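Local coordinates for Serine/threonine-protein kinase Tel1 (Chaetomium thermophilum, PDB 6SKY) that is a PI3-kinase-like serine/threonine protein kinase that uses ATP and probably activates checkpoint signalling in response to DNA damage, at residues A[2751-2755]-A[2824-2828]; A[2743-2747]-A[2816-2821]; A[2782-2786]-A[2848-2852]. All blocks are in the same frame, centred on the assembly; numbering follows the deposited sequence.

Contact 1: A[2751-2755]-A[2824-2828]; sequences MLGHV and TLDAL
M2751 opens the contact by packing on T2824 and L2825. This is helix-to-helix packing in the C-terminal lobe of the PI3-kinase-like catalytic domain. The C-terminal end of helix 2732-2755 lies against that of helix 2816-2828. The axes of the two short segments approach to 10.2 Å and run at 46° to each other. The M2751 CB atom sits 3.8 Å from T2824 CG2. The M2751 chain bends at chi2 and chi3 (chi2 -51°), and this brings its SD past L2825 CB at 4.1 Å. Its CE then turns from the neighbouring helix. T2824 presents its methyl because CG2 stands anti to the backbone N (OG1 chi1 -50°). Its OG1 instead hydrogen-bonds C2820 O, one turn back.

L2752 adds a lighter touch, with its CG 4.4 Å from L2828 CD1. L2752 and L2828 both touch V2629 of helix 2616-2632, so that helix packs on both partners. On the other flank, helix 2916-2927, in the FATC region, contacts M2751 and L2825.

V2755 completes the row one turn after M2751. No hydrogen bond joins the two segments, and the contact is buried and largely apolar. V2755 and L2828 lie alongside one another, pointing opposite ways. V2755 CG2 lies 4.3 Å from L2825 CD1. The approach to L2828 is closer, with V2755 CG2 3.8 Å from L2828 CD1.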
loop_
_atom_site.group_PDB
_atom_site.type_symbol
_atom_site.label_atom_id
_atom_site.label_comp_id
_atom_site.label_asym_id
_atom_site.label_seq_id
_atom_site.Cartn_x
_atom_site.Cartn_y
_atom_site.Cartn_z
ATOM N N MET A 2751 16.099 10.852 -15.787
ATOM C CA MET A 2751 14.656 10.779 -15.574
ATOM C C MET A 2751 13.959 12.044 -16.047
ATOM O O MET A 2751 12.925 11.981 -16.720
ATOM C CB MET A 2751 14.341 10.522 -14.106
ATOM C CG MET A 2751 14.482 9.084 -13.692
ATOM S SD MET A 2751 13.611 7.951 -14.771
ATOM C CE MET A 2751 14.970 7.193 -15.639
ATOM N N LEU A 2752 14.511 13.204 -15.708
ATOM C CA LEU A 2752 13.866 14.459 -16.069
ATOM C C LEU A 2752 13.832 14.662 -17.573
ATOM O O LEU A 2752 12.872 15.224 -18.099
ATOM C CB LEU A 2752 14.585 15.611 -15.389
ATOM C CG LEU A 2752 13.717 16.529 -14.555
ATOM C CD1 LEU A 2752 14.528 17.097 -13.435
ATOM C CD2 LEU A 2752 13.206 17.620 -15.436
ATOM N N GLY A 2753 14.866 14.221 -18.288
ATOM C CA GLY A 2753 14.866 14.334 -19.724
ATOM C C GLY A 2753 14.079 13.269 -20.436
ATOM O O GLY A 2753 13.718 13.463 -21.595
ATOM N N HIS A 2754 13.824 12.135 -19.793
ATOM C CA HIS A 2754 12.829 11.217 -20.328
ATOM C C HIS A 2754 11.433 11.816 -20.226
ATOM O O HIS A 2754 10.670 11.801 -21.193
ATOM C CB HIS A 2754 12.894 9.881 -19.599
ATOM C CG HIS A 2754 11.672 9.039 -19.775
ATOM N ND1 HIS A 2754 11.314 8.494 -20.986
ATOM C CD2 HIS A 2754 10.717 8.660 -18.894
ATOM C CE1 HIS A 2754 10.195 7.811 -20.843
ATOM N NE2 HIS A 2754 9.810 7.899 -19.584
ATOM N N VAL A 2755 11.086 12.362 -19.061
ATOM C CA VAL A 2755 9.736 12.882 -18.864
ATOM C C VAL A 2755 9.430 14.034 -19.811
ATOM O O VAL A 2755 8.283 14.208 -20.228
ATOM C CB VAL A 2755 9.545 13.285 -17.392
ATOM C CG1 VAL A 2755 8.382 14.217 -17.233
ATOM C CG2 VAL A 2755 9.329 12.061 -16.552
ATOM N N THR A 2824 13.721 9.781 -8.250
ATOM C CA THR A 2824 13.380 10.917 -9.095
ATOM C C THR A 2824 12.035 10.713 -9.767
ATOM O O THR A 2824 11.179 11.597 -9.735
ATOM C CB THR A 2824 14.463 11.136 -10.148
ATOM O OG1 THR A 2824 15.743 11.165 -9.523
ATOM C CG2 THR A 2824 14.246 12.436 -10.859
ATOM N N LEU A 2825 11.835 9.557 -10.399
ATOM C CA LEU A 2825 10.589 9.323 -11.116
ATOM C C LEU A 2825 9.404 9.268 -10.169
ATOM O O LEU A 2825 8.317 9.748 -10.498
ATOM C CB LEU A 2825 10.682 8.038 -11.922
ATOM C CG LEU A 2825 9.445 7.716 -12.741
ATOM C CD1 LEU A 2825 9.228 8.778 -13.779
ATOM C CD2 LEU A 2825 9.584 6.366 -13.381
ATOM N N ASP A 2826 9.593 8.701 -8.983
ATOM C CA ASP A 2826 8.520 8.652 -8.010
ATOM C C ASP A 2826 8.135 10.042 -7.539
ATOM O O ASP A 2826 6.952 10.327 -7.353
ATOM C CB ASP A 2826 8.944 7.789 -6.834
ATOM C CG ASP A 2826 7.803 7.454 -5.925
ATOM O OD1 ASP A 2826 6.640 7.660 -6.329
ATOM O OD2 ASP A 2826 8.064 6.983 -4.802
ATOM N N ALA A 2827 9.114 10.922 -7.332
ATOM C CA ALA A 2827 8.784 12.292 -6.960
ATOM C C ALA A 2827 8.173 13.062 -8.117
ATOM O O ALA A 2827 7.383 13.978 -7.895
ATOM C CB ALA A 2827 10.023 13.016 -6.453
ATOM N N LEU A 2828 8.529 12.723 -9.352
ATOM C CA LEU A 2828 7.979 13.444 -10.492
ATOM C C LEU A 2828 6.525 13.087 -10.725
ATOM O O LEU A 2828 5.708 13.968 -10.997
ATOM C CB LEU A 2828 8.786 13.164 -11.754
ATOM C CG LEU A 2828 10.061 13.964 -11.970
ATOM C CD1 LEU A 2828 10.652 13.645 -13.313
ATOM C CD2 LEU A 2828 9.779 15.432 -11.847
#

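Contact 2: A[2743-2747]-A[2816-2821]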
loop_
_atom_site.group_PDB
_atom_site.type_symbol
_atom_site.label_atom_id
_atom_site.label_comp_id
_atom_site.label_asym_id
_atom_site.label_seq_id
_atom_site.Cartn_x
_atom_site.Cartn_y
_atom_site.Cartn_z
ATOM N N THR A 2743 27.056 10.037 -10.463
ATOM C CA THR A 2743 25.964 9.087 -10.651
ATOM C C THR A 2743 24.611 9.712 -10.333
ATOM O O THR A 2743 23.635 9.493 -11.056
ATOM C CB THR A 2743 26.190 7.852 -9.791
ATOM O OG1 THR A 2743 27.535 7.404 -9.944
ATOM C CG2 THR A 2743 25.290 6.756 -10.221
ATOM N N ARG A 2744 24.535 10.513 -9.276
ATOM C CA ARG A 2744 23.262 11.109 -8.897
ATOM C C ARG A 2744 22.789 12.148 -9.899
ATOM O O ARG A 2744 21.604 12.185 -10.242
ATOM C CB ARG A 2744 23.373 11.740 -7.523
ATOM C CG ARG A 2744 23.281 10.783 -6.394
ATOM C CD ARG A 2744 23.555 11.505 -5.128
ATOM N NE ARG A 2744 23.443 10.640 -3.970
ATOM C CZ ARG A 2744 23.713 11.035 -2.737
ATOM N NH1 ARG A 2744 23.582 10.199 -1.729
ATOM N NH2 ARG A 2744 24.115 12.271 -2.518
ATOM N N THR A 2745 23.675 13.032 -10.352
ATOM C CA THR A 2745 23.244 14.026 -11.326
ATOM C C THR A 2745 22.894 13.389 -12.659
ATOM O O THR A 2745 21.959 13.844 -13.327
ATOM C CB THR A 2745 24.309 15.094 -11.500
ATOM O OG1 THR A 2745 25.572 14.475 -11.706
ATOM C CG2 THR A 2745 24.393 15.927 -10.275
ATOM N N THR A 2746 23.586 12.316 -13.043
ATOM C CA THR A 2746 23.211 11.601 -14.256
ATOM C C THR A 2746 21.836 10.968 -14.125
ATOM O O THR A 2746 21.037 11.022 -15.058
ATOM C CB THR A 2746 24.262 10.551 -14.575
ATOM O OG1 THR A 2746 25.537 11.183 -14.624
ATOM C CG2 THR A 2746 24.001 9.925 -15.896
ATOM N N ALA A 2747 21.532 10.380 -12.971
ATOM C CA ALA A 2747 20.218 9.782 -12.769
ATOM C C ALA A 2747 19.112 10.824 -12.833
ATOM O O ALA A 2747 18.074 10.613 -13.475
ATOM C CB ALA A 2747 20.184 9.053 -11.434
ATOM N N VAL A 2816 23.338 2.963 -6.899
ATOM C CA VAL A 2816 23.021 4.379 -6.782
ATOM C C VAL A 2816 22.203 4.855 -7.972
ATOM O O VAL A 2816 21.236 5.603 -7.812
ATOM C CB VAL A 2816 24.311 5.194 -6.610
ATOM C CG1 VAL A 2816 24.008 6.662 -6.526
ATOM C CG2 VAL A 2816 25.037 4.751 -5.384
ATOM N N PHE A 2817 22.558 4.425 -9.179
ATOM C CA PHE A 2817 21.893 4.952 -10.364
ATOM C C PHE A 2817 20.439 4.519 -10.421
ATOM O O PHE A 2817 19.549 5.340 -10.645
ATOM C CB PHE A 2817 22.625 4.516 -11.628
ATOM C CG PHE A 2817 21.975 4.987 -12.886
ATOM C CD1 PHE A 2817 22.054 6.303 -13.266
ATOM C CD2 PHE A 2817 21.275 4.117 -13.684
ATOM C CE1 PHE A 2817 21.455 6.734 -14.407
ATOM C CE2 PHE A 2817 20.676 4.552 -14.823
ATOM C CZ PHE A 2817 20.767 5.862 -15.183
ATOM N N ARG A 2818 20.175 3.233 -10.224
ATOM C CA ARG A 2818 18.813 2.735 -10.344
ATOM C C ARG A 2818 17.929 3.239 -9.212
ATOM O O ARG A 2818 16.771 3.605 -9.438
ATOM C CB ARG A 2818 18.838 1.219 -10.385
ATOM C CG ARG A 2818 17.634 0.612 -11.001
ATOM C CD ARG A 2818 17.780 -0.874 -11.096
ATOM N NE ARG A 2818 18.765 -1.258 -12.093
ATOM C CZ ARG A 2818 18.464 -1.632 -13.327
ATOM N NH1 ARG A 2818 19.423 -1.966 -14.167
ATOM N NH2 ARG A 2818 17.205 -1.674 -13.714
ATOM N N ARG A 2819 18.463 3.299 -7.995
ATOM C CA ARG A 2819 17.690 3.824 -6.880
ATOM C C ARG A 2819 17.397 5.303 -7.057
ATOM O O ARG A 2819 16.307 5.764 -6.717
ATOM C CB ARG A 2819 18.421 3.586 -5.567
ATOM C CG ARG A 2819 18.599 2.143 -5.210
ATOM C CD ARG A 2819 17.744 1.751 -4.058
ATOM N NE ARG A 2819 18.087 2.482 -2.852
ATOM C CZ ARG A 2819 17.351 2.467 -1.751
ATOM N NH1 ARG A 2819 17.724 3.161 -0.690
ATOM N NH2 ARG A 2819 16.237 1.763 -1.718
ATOM N N CYS A 2820 18.346 6.067 -7.589
ATOM C CA CYS A 2820 18.100 7.489 -7.767
ATOM C C CYS A 2820 17.171 7.762 -8.934
ATOM O O CYS A 2820 16.384 8.708 -8.877
ATOM C CB CYS A 2820 19.419 8.231 -7.941
ATOM S SG CYS A 2820 20.347 8.381 -6.421
ATOM N N CYS A 2821 17.226 6.943 -9.982
ATOM C CA CYS A 2821 16.215 7.003 -11.029
ATOM C C CYS A 2821 14.828 6.753 -10.465
ATOM O O CYS A 2821 13.877 7.462 -10.805
ATOM C CB CYS A 2821 16.529 5.986 -12.120
ATOM S SG CYS A 2821 17.779 6.455 -13.283
#
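The backbones approach near A2747 and C2821, where the CA atoms are 5.2 Å apart and the axes of the two short segments, 8.7 Å apart, cross at -41°. A2747 suits this close approach because its side chain is a single methyl. Its CB lies 3.7 Å from C2820 CB and also touches C2821 SG. F2817 packs beside it. With CG anti to the backbone N (chi1 178°), the ring swings across to the other helix, and its CE1 comes 3.7 Å from A2747 CA. The carbonyl O of T2743 lies at the ring's edge, near its plane. Over one face sits C2821 SG, offset toward the rim, from the next turn of the same helix.

T2743 points its methyl across. Its CG2 is 3.7 Å from F2817 N and 3.9 Å from V2816 CG1, while its OG1 hydrogen-bonds R2739 O. R2744 contributes its aliphatic part. CG rests 3.8 Å from C2820 SG, and the extended chain carries the guanidinium on toward D1926, a long and weak ion pair. Helix 2916-2927 touches F2817 through I2924 and C2821 through V2920. Such close helix crossing over a small residue belongs here to the helical core of the kinase C-terminal lobe.

Contact 3: A[2782-2786]-A[2848-2852]. Residues 2848, 2849, 2850, 2851, 2852 of segment 2848-2852 come from a tag, linker or insertion.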
loop_
_atom_site.group_PDB
_atom_site.type_symbol
_atom_site.label_atom_id
_atom_site.label_comp_id
_atom_site.label_asym_id
_atom_site.label_seq_id
_atom_site.Cartn_x
_atom_site.Cartn_y
_atom_site.Cartn_z
ATOM N N VAL A 2782 15.883 20.932 -28.074
ATOM C CA VAL A 2782 15.173 19.846 -28.752
ATOM C C VAL A 2782 14.517 19.015 -27.656
ATOM O O VAL A 2782 15.117 18.112 -27.092
ATOM C CB VAL A 2782 16.108 19.016 -29.627
ATOM C CG1 VAL A 2782 15.373 17.870 -30.241
ATOM C CG2 VAL A 2782 16.714 19.872 -30.695
ATOM N N ALA A 2783 13.272 19.334 -27.340
ATOM C CA ALA A 2783 12.545 18.653 -26.289
ATOM C C ALA A 2783 11.238 18.131 -26.852
ATOM O O ALA A 2783 10.967 18.249 -28.044
ATOM C CB ALA A 2783 12.295 19.580 -25.099
ATOM N N PHE A 2784 10.428 17.538 -25.982
ATOM C CA PHE A 2784 9.098 17.046 -26.337
ATOM C C PHE A 2784 9.138 16.147 -27.563
ATOM O O PHE A 2784 8.302 16.241 -28.460
ATOM C CB PHE A 2784 8.129 18.203 -26.531
ATOM C CG PHE A 2784 7.987 19.050 -25.323
ATOM C CD1 PHE A 2784 7.422 18.542 -24.181
ATOM C CD2 PHE A 2784 8.444 20.343 -25.313
ATOM C CE1 PHE A 2784 7.304 19.311 -23.063
ATOM C CE2 PHE A 2784 8.327 21.113 -24.197
ATOM C CZ PHE A 2784 7.758 20.598 -23.070
ATOM N N GLU A 2785 10.131 15.268 -27.596
ATOM C CA GLU A 2785 10.277 14.213 -28.591
ATOM C C GLU A 2785 10.502 14.743 -29.997
ATOM O O GLU A 2785 10.290 14.020 -30.966
ATOM C CB GLU A 2785 9.073 13.273 -28.582
ATOM C CG GLU A 2785 8.594 12.874 -27.213
ATOM C CD GLU A 2785 9.306 11.668 -26.677
ATOM O OE1 GLU A 2785 10.487 11.479 -27.015
ATOM O OE2 GLU A 2785 8.681 10.897 -25.920
ATOM N N MET A 2786 10.946 15.990 -30.142
ATOM C CA MET A 2786 11.274 16.515 -31.461
ATOM C C MET A 2786 12.409 15.760 -32.127
ATOM O O MET A 2786 12.656 15.976 -33.314
ATOM C CB MET A 2786 11.675 17.985 -31.379
ATOM C CG MET A 2786 10.592 18.941 -30.977
ATOM S SD MET A 2786 11.270 20.591 -30.730
ATOM C CE MET A 2786 10.163 21.227 -29.481
ATOM N N TYR A 2848 6.884 30.304 -28.517
ATOM C CA TYR A 2848 7.511 29.000 -28.373
ATOM C C TYR A 2848 7.027 28.085 -29.487
ATOM O O TYR A 2848 5.822 27.944 -29.695
ATOM C CB TYR A 2848 7.205 28.392 -27.005
ATOM C CG TYR A 2848 7.954 27.113 -26.761
ATOM C CD1 TYR A 2848 9.313 27.124 -26.522
ATOM C CD2 TYR A 2848 7.311 25.896 -26.787
ATOM C CE1 TYR A 2848 10.000 25.967 -26.315
ATOM C CE2 TYR A 2848 7.992 24.735 -26.584
ATOM C CZ TYR A 2848 9.333 24.774 -26.350
ATOM O OH TYR A 2848 10.016 23.607 -26.144
ATOM N N GLN A 2849 7.963 27.479 -30.208
ATOM C CA GLN A 2849 7.637 26.597 -31.319
ATOM C C GLN A 2849 7.589 25.157 -30.835
ATOM O O GLN A 2849 8.516 24.689 -30.173
ATOM C CB GLN A 2849 8.666 26.725 -32.441
ATOM C CG GLN A 2849 9.150 28.130 -32.704
ATOM C CD GLN A 2849 8.087 29.013 -33.313
ATOM O OE1 GLN A 2849 8.112 30.232 -33.155
ATOM N NE2 GLN A 2849 7.149 28.404 -34.024
ATOM N N TRP A 2850 6.520 24.452 -31.181
ATOM C CA TRP A 2850 6.341 23.079 -30.740
ATOM C C TRP A 2850 6.785 22.061 -31.770
ATOM O O TRP A 2850 6.607 20.863 -31.556
ATOM C CB TRP A 2850 4.887 22.835 -30.368
ATOM C CG TRP A 2850 4.500 23.541 -29.149
ATOM C CD1 TRP A 2850 4.037 24.805 -29.058
ATOM C CD2 TRP A 2850 4.551 23.032 -27.822
ATOM N NE1 TRP A 2850 3.783 25.123 -27.755
ATOM C CE2 TRP A 2850 4.091 24.043 -26.974
ATOM C CE3 TRP A 2850 4.936 21.815 -27.268
ATOM C CZ2 TRP A 2850 4.006 23.877 -25.604
ATOM C CZ3 TRP A 2850 4.847 21.654 -25.917
ATOM C CH2 TRP A 2850 4.392 22.675 -25.096
ATOM N N SER A 2851 7.350 22.507 -32.880
ATOM C CA SER A 2851 8.023 21.635 -33.818
ATOM C C SER A 2851 9.417 22.182 -34.045
ATOM O O SER A 2851 9.778 23.250 -33.550
ATOM C CB SER A 2851 7.265 21.528 -35.141
ATOM O OG SER A 2851 8.053 20.873 -36.115
ATOM N N ILE A 2852 10.209 21.443 -34.802
ATOM C CA ILE A 2852 11.602 21.788 -35.037
ATOM C C ILE A 2852 11.715 22.233 -36.488
ATOM O O ILE A 2852 11.521 21.438 -37.416
ATOM C CB ILE A 2852 12.532 20.616 -34.696
ATOM C CG1 ILE A 2852 13.983 20.941 -35.027
ATOM C CG2 ILE A 2852 12.067 19.327 -35.353
ATOM C CD1 ILE A 2852 14.938 19.908 -34.500
#
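F2784 packs against W2850 and Y2848, and M2786 against 2849-2852; these form the tight part of a contact between two loops. F2784 follows A2783 in a type I' beta turn that ends at M2786. W2850 comes over one face of the F2784 ring, with CZ3 3.8 Å above the plane and offset toward the rim. The ring planes meet obliquely, at 40°. Y2848 approaches differently: its OH lies in the ring plane at the edge, 3.6 Å from F2784 CE2. An alanine at F2784 is likely to open a gap here and leave W2850 and Y2848 without the ring that they both touch. M2786 is extended beyond CG, which takes its CE to 3.9 Å from the Q2849 backbone O. I2852 CB lies 4.2 Å from M2786 SD and its CD1 touches V2782 CG2, but I2852 is poorly ordered and these details are less certain.

The other side is looser. The side chains of Q2849 and S2851 are exposed and stay well clear of the turn. Residues 2848-2852 come from an insertion into the natural sequence. W2850 is also backed by A2899 and A2902 of helix 2898-2908. The turn itself belongs to the start of the kinase activation loop, just after the DLG motif whose aspartate, D2779, binds magnesium.

Overall arrangement
Contacts 1 and 2 are two levels of one interface. Both join helix 2732-2755 to helix 2816-2828, with centres about 11 Å apart, and M2751 CG touches C2821 O between them. Both are buried. Contact 2 brings the axes closer over alanine, cysteine and a ring. Contact 1 spaces them wider with methionine, valine and leucines. Contact 3 lies nearer the surface and joins loops instead of helices, mostly through aromatic rings and a methionine. Its centre is about 19 Å from that of contact 1, and the two do not touch. It is also nearest the active site: the side chain of V2782 is about 10 Å from the bound nucleotide analogue and from the magnesium ion.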